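Local coordinates for B12-binding domain-containing protein (Kitasatospora setae, PDB 6WTE) that binds cobalamin and a [4Fe-4S] cluster and probably transfers methyl groups by a non-radical route, as the radical SAM methylase TsrM, at residues T26-D31 and I132-A137; K126-K131 and W189-L194. All coordinates share one frame; numbering follows the deposited sequence.

Helix 130-141 carries both contacts, one with helix 20-31 and one with residues 189-194, and their centres lie about 10 Å apart. Interaction 1 packs residues 133-137 of it against helix 20-31 inside the B12-binding domain; interaction 2 ties its first residues and the loop before it to residues 189-194. They meet directly where Ala28 CB lies 3.7 Å from Glu130 CB, and where Ile132 CG1 comes 3.8 Å from Trp189 CH2. Cobalamin borders both: the side chain of Glu130 is about 3 Å from it and that of Leu133 about 4 Å, nearest atoms in each case.

Interaction 1. Residues T26-D31 and I132-A137; sequences TTALED and ILCELA
Leu29 and Leu133 supply the aliphatic part of this helix-helix contact, their side chains crossing at about a right angle with Leu29 CD1 3.7 Å from Leu133 CD2. The other branch of Leu29 is used separately: CD2 rests 3.9 Å from Ala137 CB and equally far from the sulfur of Cys134. One leucine thus spans residues one turn apart on the facing helix, its two methyls divided between them.

Cys134 brings a more polarisable surface. Its SG lies beside its own backbone N (chi1 -74°) and reaches the backbone of the facing helix, 3.5 Å from Ala28 O, while Ala28 CB packs against the same sulfur at 3.9 Å. No hydrogen bond joins the segments, so van der Waals contact carries the pairing. The short helical segments run broadly the same way, at 42° to each other, and their axes approach to 9.4 Å, a spacing that the small Ala28, Cys134 and Ala137 accommodate.

Beneath them lies the parallel part of the Rossmann-like sheet of the B12-binding domain: Leu29 and Ala137 both touch Val5 of strand 4-9, Leu29 also meets Val36 of strand 35-40, and Leu133 and Ala137 rest on Leu63 of strand 63-67.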
ATOM      1  N   THR A  26       7.813  -8.144  14.931  1.00 11.83           N
ATOM      2  CA  THR A  26       8.647  -8.154  16.129  1.00 13.45           C
ATOM      3  C   THR A  26       7.826  -8.539  17.353  1.00 14.15           C
ATOM      4  O   THR A  26       8.245  -9.378  18.154  1.00 12.91           O
ATOM      5  CB  THR A  26       9.310  -6.790  16.328  1.00 13.29           C
ATOM      6  OG1 THR A  26      10.234  -6.538  15.259  1.00 13.59           O
ATOM      7  CG2 THR A  26      10.037  -6.726  17.680  1.00 13.33           C
ATOM      8  N   THR A  27       6.634  -7.951  17.497  1.00 12.05           N
ATOM      9  CA  THR A  27       5.803  -8.246  18.664  1.00 15.31           C
ATOM     10  C   THR A  27       5.488  -9.733  18.751  1.00 15.67           C
ATOM     11  O   THR A  27       5.670 -10.359  19.801  1.00 14.97           O
ATOM     12  CB  THR A  27       4.511  -7.430  18.610  1.00 14.47           C
ATOM     13  OG1 THR A  27       4.827  -6.040  18.742  1.00 19.63           O
ATOM     14  CG2 THR A  27       3.564  -7.837  19.735  1.00 15.99           C
ATOM     15  N   ALA A  28       5.027 -10.316  17.642  1.00 13.73           N
ATOM     16  CA  ALA A  28       4.650 -11.724  17.642  1.00 14.18           C
ATOM     17  C   ALA A  28       5.851 -12.614  17.936  1.00 12.44           C
ATOM     18  O   ALA A  28       5.770 -13.543  18.747  1.00 12.36           O
ATOM     19  CB  ALA A  28       4.025 -12.087  16.298  1.00 14.84           C
ATOM     20  N   LEU A  29       6.976 -12.345  17.278  1.00 11.76           N
ATOM     21  CA  LEU A  29       8.156 -13.178  17.480  1.00 13.54           C
ATOM     22  C   LEU A  29       8.671 -13.068  18.909  1.00 14.54           C
ATOM     23  O   LEU A  29       9.001 -14.081  19.535  1.00 15.25           O
ATOM     24  CB  LEU A  29       9.239 -12.788  16.482  1.00 12.22           C
ATOM     25  CG  LEU A  29       9.051 -13.288  15.053  1.00 13.04           C
ATOM     26  CD1 LEU A  29      10.045 -12.576  14.161  1.00 12.28           C
ATOM     27  CD2 LEU A  29       9.241 -14.801  14.997  1.00 12.70           C
ATOM     28  N   GLU A  30       8.724 -11.849  19.453  1.00 12.66           N
ATOM     29  CA  GLU A  30       9.173 -11.686  20.832  1.00 16.74           C
ATOM     30  C   GLU A  30       8.231 -12.379  21.810  1.00 18.42           C
ATOM     31  O   GLU A  30       8.683 -13.004  22.778  1.00 17.26           O
ATOM     32  CB  GLU A  30       9.301 -10.200  21.173  1.00 14.61           C
ATOM     33  CG  GLU A  30      10.474  -9.514  20.492  1.00 17.15           C
ATOM     34  CD  GLU A  30      10.618  -8.060  20.901  1.00 20.96           C
ATOM     35  OE1 GLU A  30       9.627  -7.481  21.387  1.00 16.98           O
ATOM     36  OE2 GLU A  30      11.722  -7.501  20.732  1.00 23.56           O
ATOM     37  N   ASP A  31       6.918 -12.286  21.574  1.00 15.79           N
ATOM     38  CA  ASP A  31       5.958 -12.935  22.459  1.00 18.14           C
ATOM     39  C   ASP A  31       6.082 -14.453  22.427  1.00 18.60           C
ATOM     40  O   ASP A  31       5.695 -15.113  23.396  1.00 19.70           O
ATOM     41  CB  ASP A  31       4.528 -12.515  22.101  1.00 21.78           C
ATOM     42  CG  ASP A  31       4.217 -11.077  22.496  1.00 21.62           C
ATOM     43  OD1 ASP A  31       5.085 -10.407  23.095  1.00 22.54           O
ATOM     44  OD2 ASP A  31       3.096 -10.615  22.210  1.00 23.73           O
ATOM     45  N   ILE A 132       2.561 -17.114  10.648  1.00 13.15           N
ATOM     46  CA  ILE A 132       3.382 -17.988   9.808  1.00 12.08           C
ATOM     47  C   ILE A 132       4.858 -17.801  10.134  1.00 12.27           C
ATOM     48  O   ILE A 132       5.622 -18.771  10.205  1.00 12.87           O
ATOM     49  CB  ILE A 132       3.093 -17.711   8.321  1.00 11.53           C
ATOM     50  CG1 ILE A 132       1.637 -18.046   7.997  1.00 11.78           C
ATOM     51  CG2 ILE A 132       4.078 -18.494   7.417  1.00 12.39           C
ATOM     52  CD1 ILE A 132       1.183 -17.605   6.618  1.00 16.33           C
ATOM     53  N   LEU A 133       5.282 -16.550  10.341  1.00 10.69           N
ATOM     54  CA  LEU A 133       6.692 -16.293  10.625  1.00 13.68           C
ATOM     55  C   LEU A 133       7.120 -16.929  11.946  1.00 13.19           C
ATOM     56  O   LEU A 133       8.245 -17.435  12.062  1.00 14.72           O
ATOM     57  CB  LEU A 133       6.962 -14.785  10.633  1.00 11.28           C
ATOM     58  CG  LEU A 133       8.426 -14.380  10.839  1.00 12.14           C
ATOM     59  CD1 LEU A 133       9.320 -15.078   9.811  1.00 14.72           C
ATOM     60  CD2 LEU A 133       8.595 -12.863  10.760  1.00 12.36           C
ATOM     61  N   CYS A 134       6.243 -16.911  12.956  1.00 12.91           N
ATOM     62  CA  CYS A 134       6.580 -17.570  14.213  1.00 13.95           C
ATOM     63  C   CYS A 134       6.741 -19.070  14.025  1.00 14.00           C
ATOM     64  O   CYS A 134       7.641 -19.679  14.612  1.00 14.08           O
ATOM     65  CB  CYS A 134       5.520 -17.295  15.271  1.00 14.14           C
ATOM     66  SG  CYS A 134       5.588 -15.626  15.936  1.00 15.67           S
ATOM     67  N   GLU A 135       5.856 -19.692  13.240  1.00 14.34           N
ATOM     68  CA  GLU A 135       6.003 -21.120  12.992  1.00 13.46           C
ATOM     69  C   GLU A 135       7.277 -21.402  12.212  1.00 14.50           C
ATOM     70  O   GLU A 135       7.987 -22.366  12.506  1.00 13.60           O
ATOM     71  CB  GLU A 135       4.775 -21.666  12.259  1.00 14.68           C
ATOM     72  CG  GLU A 135       3.506 -21.582  13.095  1.00 17.49           C
ATOM     73  CD  GLU A 135       2.349 -22.384  12.526  1.00 30.98           C
ATOM     74  OE1 GLU A 135       2.577 -23.221  11.624  1.00 27.81           O
ATOM     75  OE2 GLU A 135       1.207 -22.174  12.990  1.00 35.14           O
ATOM     76  N   LEU A 136       7.600 -20.545  11.239  1.00 13.22           N
ATOM     77  CA  LEU A 136       8.838 -20.711  10.482  1.00 13.81           C
ATOM     78  C   LEU A 136      10.057 -20.572  11.387  1.00 13.76           C
ATOM     79  O   LEU A 136      10.962 -21.414  11.363  1.00 14.19           O
ATOM     80  CB  LEU A 136       8.888 -19.697   9.337  1.00 13.73           C
ATOM     81  CG  LEU A 136      10.136 -19.729   8.444  1.00 11.30           C
ATOM     82  CD1 LEU A 136      10.312 -21.072   7.743  1.00 14.68           C
ATOM     83  CD2 LEU A 136      10.110 -18.586   7.435  1.00 12.58           C
ATOM     84  N   ALA A 137      10.089 -19.521  12.210  1.00 12.12           N
ATOM     85  CA  ALA A 137      11.207 -19.341  13.132  1.00 14.29           C
ATOM     86  C   ALA A 137      11.341 -20.533  14.071  1.00 15.14           C
ATOM     87  O   ALA A 137      12.458 -20.951  14.401  1.00 14.36           O
ATOM     88  CB  ALA A 137      11.037 -18.043  13.927  1.00 13.57           C
TER

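Interaction 2. Residues K126-K131 and W189-L194; sequences KGPGEK and WQVDQL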
ATOM      1  N   LYS A 126       2.498 -14.824   1.819  1.00  9.94           N
ATOM      2  CA  LYS A 126       1.480 -13.999   1.178  1.00 10.53           C
ATOM      3  C   LYS A 126       0.452 -13.605   2.233  1.00 10.19           C
ATOM      4  O   LYS A 126      -0.148 -14.476   2.872  1.00 12.91           O
ATOM      5  CB  LYS A 126       0.823 -14.762   0.026  1.00 11.14           C
ATOM      6  CG  LYS A 126      -0.235 -13.996  -0.729  1.00 11.05           C
ATOM      7  CD  LYS A 126      -0.917 -14.906  -1.759  1.00  9.57           C
ATOM      8  CE  LYS A 126      -1.920 -14.119  -2.617  1.00  9.52           C
ATOM      9  NZ  LYS A 126      -1.295 -13.379  -3.745  1.00 10.10           N
ATOM     10  N   GLY A 127       0.261 -12.302   2.429  1.00 11.47           N
ATOM     11  CA  GLY A 127      -0.672 -11.820   3.423  1.00 11.87           C
ATOM     12  C   GLY A 127      -0.015 -11.586   4.773  1.00 11.48           C
ATOM     13  O   GLY A 127       1.213 -11.562   4.889  1.00 10.85           O
ATOM     14  N   PRO A 128      -0.826 -11.419   5.823  1.00 12.14           N
ATOM     15  CA  PRO A 128      -0.266 -11.148   7.158  1.00 12.92           C
ATOM     16  C   PRO A 128       0.724 -12.229   7.565  1.00 12.42           C
ATOM     17  O   PRO A 128       0.480 -13.423   7.382  1.00 12.22           O
ATOM     18  CB  PRO A 128      -1.498 -11.148   8.071  1.00 12.23           C
ATOM     19  CG  PRO A 128      -2.652 -10.844   7.156  1.00 11.56           C
ATOM     20  CD  PRO A 128      -2.300 -11.455   5.826  1.00 11.92           C
ATOM     21  N   GLY A 129       1.842 -11.809   8.143  1.00 10.28           N
ATOM     22  CA  GLY A 129       2.915 -12.764   8.339  1.00 11.31           C
ATOM     23  C   GLY A 129       3.220 -13.182   9.765  1.00 14.19           C
ATOM     24  O   GLY A 129       4.004 -14.114   9.966  1.00 11.72           O
ATOM     25  N   GLU A 130       2.592 -12.545  10.758  1.00 15.52           N
ATOM     26  CA  GLU A 130       3.045 -12.697  12.140  1.00 13.19           C
ATOM     27  C   GLU A 130       2.935 -14.137  12.637  1.00 14.01           C
ATOM     28  O   GLU A 130       3.816 -14.614  13.361  1.00 15.48           O
ATOM     29  CB  GLU A 130       2.270 -11.750  13.061  1.00 14.21           C
ATOM     30  CG  GLU A 130       0.749 -11.834  12.946  1.00 14.77           C
ATOM     31  CD  GLU A 130       0.181 -10.798  12.003  1.00 14.43           C
ATOM     32  OE1 GLU A 130       0.849 -10.488  10.998  1.00 13.79           O
ATOM     33  OE2 GLU A 130      -0.925 -10.276  12.276  1.00 13.45           O
ATOM     34  N   LYS A 131       1.881 -14.860  12.248  1.00 14.64           N
ATOM     35  CA  LYS A 131       1.731 -16.221  12.760  1.00 16.12           C
ATOM     36  C   LYS A 131       2.589 -17.209  11.980  1.00 16.12           C
ATOM     37  O   LYS A 131       3.281 -18.046  12.573  1.00 15.73           O
ATOM     38  CB  LYS A 131       0.258 -16.628  12.744  1.00 16.25           C
ATOM     39  CG  LYS A 131      -0.557 -15.852  13.775  1.00 17.03           C
ATOM     40  CD  LYS A 131      -1.949 -16.423  13.976  1.00 21.43           C
ATOM     41  CE  LYS A 131      -2.787 -15.505  14.866  1.00 23.70           C
ATOM     42  NZ  LYS A 131      -2.072 -15.088  16.104  1.00 29.20           N
ATOM     43  N   TRP A 189      -7.024 -16.173   9.636  1.00 11.89           N
ATOM     44  CA  TRP A 189      -6.248 -17.000  10.557  1.00 15.11           C
ATOM     45  C   TRP A 189      -4.800 -16.546  10.658  1.00 15.18           C
ATOM     46  O   TRP A 189      -4.117 -16.892  11.632  1.00 15.27           O
ATOM     47  CB  TRP A 189      -6.296 -18.478  10.138  1.00 14.84           C
ATOM     48  CG  TRP A 189      -5.551 -18.814   8.867  1.00 14.79           C
ATOM     49  CD1 TRP A 189      -6.064 -18.857   7.601  1.00 13.68           C
ATOM     50  CD2 TRP A 189      -4.166 -19.168   8.749  1.00 18.24           C
ATOM     51  NE1 TRP A 189      -5.082 -19.209   6.701  1.00 15.13           N
ATOM     52  CE2 TRP A 189      -3.908 -19.403   7.383  1.00 15.56           C
ATOM     53  CE3 TRP A 189      -3.118 -19.302   9.666  1.00 19.02           C
ATOM     54  CZ2 TRP A 189      -2.648 -19.765   6.912  1.00 15.96           C
ATOM     55  CZ3 TRP A 189      -1.864 -19.663   9.194  1.00 18.09           C
ATOM     56  CH2 TRP A 189      -1.640 -19.889   7.832  1.00 16.50           C
ATOM     57  N   GLN A 190      -4.312 -15.790   9.677  1.00 13.06           N
ATOM     58  CA  GLN A 190      -2.931 -15.327   9.679  1.00 12.53           C
ATOM     59  C   GLN A 190      -2.726 -14.095  10.550  1.00 13.96           C
ATOM     60  O   GLN A 190      -1.575 -13.750  10.841  1.00 13.01           O
ATOM     61  CB  GLN A 190      -2.480 -15.020   8.245  1.00 11.11           C
ATOM     62  CG  GLN A 190      -2.612 -16.218   7.286  1.00 13.00           C
ATOM     63  CD  GLN A 190      -2.255 -15.889   5.848  1.00 11.76           C
ATOM     64  OE1 GLN A 190      -2.799 -16.484   4.912  1.00 13.87           O
ATOM     65  NE2 GLN A 190      -1.319 -14.961   5.660  1.00  9.79           N
ATOM     66  N   VAL A 191      -3.811 -13.442  10.973  1.00 12.19           N
ATOM     67  CA  VAL A 191      -3.756 -12.149  11.649  1.00 13.61           C
ATOM     68  C   VAL A 191      -3.690 -12.353  13.159  1.00 13.89           C
ATOM     69  O   VAL A 191      -4.493 -13.101  13.729  1.00 14.33           O
ATOM     70  CB  VAL A 191      -4.983 -11.296  11.278  1.00 12.98           C
ATOM     71  CG1 VAL A 191      -4.963  -9.982  12.037  1.00 12.44           C
ATOM     72  CG2 VAL A 191      -5.025 -11.051   9.780  1.00 12.96           C
ATOM     73  N   ASP A 192      -2.755 -11.661  13.811  1.00 12.49           N
ATOM     74  CA  ASP A 192      -2.751 -11.559  15.269  1.00 12.46           C
ATOM     75  C   ASP A 192      -3.777 -10.501  15.655  1.00 13.95           C
ATOM     76  O   ASP A 192      -3.507  -9.300  15.594  1.00 15.25           O
ATOM     77  CB  ASP A 192      -1.354 -11.214  15.779  1.00 13.99           C
ATOM     78  CG  ASP A 192      -1.296 -11.022  17.287  1.00 20.04           C
ATOM     79  OD1 ASP A 192      -2.328 -11.155  17.989  1.00 16.13           O
ATOM     80  OD2 ASP A 192      -0.185 -10.734  17.777  1.00 20.16           O
ATOM     81  N   GLN A 193      -4.962 -10.951  16.053  1.00 12.82           N
ATOM     82  CA  GLN A 193      -6.065 -10.068  16.406  1.00 13.08           C
ATOM     83  C   GLN A 193      -6.063  -9.671  17.874  1.00 12.29           C
ATOM     84  O   GLN A 193      -6.951  -8.926  18.295  1.00 14.79           O
ATOM     85  CB  GLN A 193      -7.397 -10.736  16.075  1.00 13.75           C
ATOM     86  CG  GLN A 193      -7.547 -11.156  14.629  1.00 12.90           C
ATOM     87  CD  GLN A 193      -8.819 -11.939  14.400  1.00 16.13           C
ATOM     88  OE1 GLN A 193      -8.790 -13.165  14.274  1.00 21.33           O
ATOM     89  NE2 GLN A 193      -9.946 -11.242  14.362  1.00 14.03           N
ATOM     90  N   LEU A 194      -5.098 -10.145  18.660  1.00 13.17           N
ATOM     91  CA  LEU A 194      -5.106  -9.951  20.103  1.00 17.18           C
ATOM     92  C   LEU A 194      -4.069  -8.949  20.587  1.00 17.89           C
ATOM     93  O   LEU A 194      -4.384  -8.093  21.417  1.00 16.60           O
ATOM     94  CB  LEU A 194      -4.880 -11.296  20.814  1.00 17.34           C
ATOM     95  CG  LEU A 194      -5.926 -12.382  20.565  1.00 20.79           C
ATOM     96  CD1 LEU A 194      -5.534 -13.679  21.251  1.00 22.11           C
ATOM     97  CD2 LEU A 194      -7.287 -11.913  21.049  1.00 20.27           C
TER
HETATM   98  O   HOH W   1      -1.478 -16.752   2.675  1.00 18.32           O
HETATM   99  O   HOH W   2       0.624 -15.097   9.676  1.00 14.26           O
HETATM  100  O   HOH W   3      -2.769 -13.644  18.878  1.00 29.72           O
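The flat amide of Gln190 reaches across to Lys126 and Pro128 and works through its edge: NE2 donates to Lys126 O at 3.1 Å and to Pro128 O at 2.9 Å, with both acceptors close to the amide plane. Behind it stands the indole of Trp189, with Gln190 CG over the centre of one face, 3.4 Å above the ring plane; Ile132 of helix 130-141 also touches the ring. The Pro128 bond falls on a carbonyl lone pair, whereas NE2 is tilted 21° from the carbonyl plane of Lys126. With CD anti to CA (chi2 176°), the extended chain carries the amide to these carbonyls, and the paired bonds limit its rotation. Pro128 CG meanwhile packs 3.5 Å from Val191 CG2.

The bridged loop, Gly127 to Glu130, belongs to the cobalamin pocket and joins strand 123-124 to helix 130-141 in the Rossmann-like B12-binding domain. Gly129 N and Glu130 OE1 hydrogen-bond the cofactor. The second oxygen, Glu130 OE2, accepts a nearly straight bond of 2.8 Å from Asp192 N on its anti side, so both carboxylate oxygens are engaged, one by the cofactor and one by the 189-194 backbone. Asp192 OD1 closes an Asx turn by accepting from Leu194 N, while OD2 bonds Ser195. Lys131 extends across the backbone of 189-192, CD 3.2 Å from Trp189 O. A water bridges Pro128 O, Lys131 N and Gln190 O; another accepts a weak bond from Lys131 NZ and donates to Asp192 OD1 at 2.7 Å.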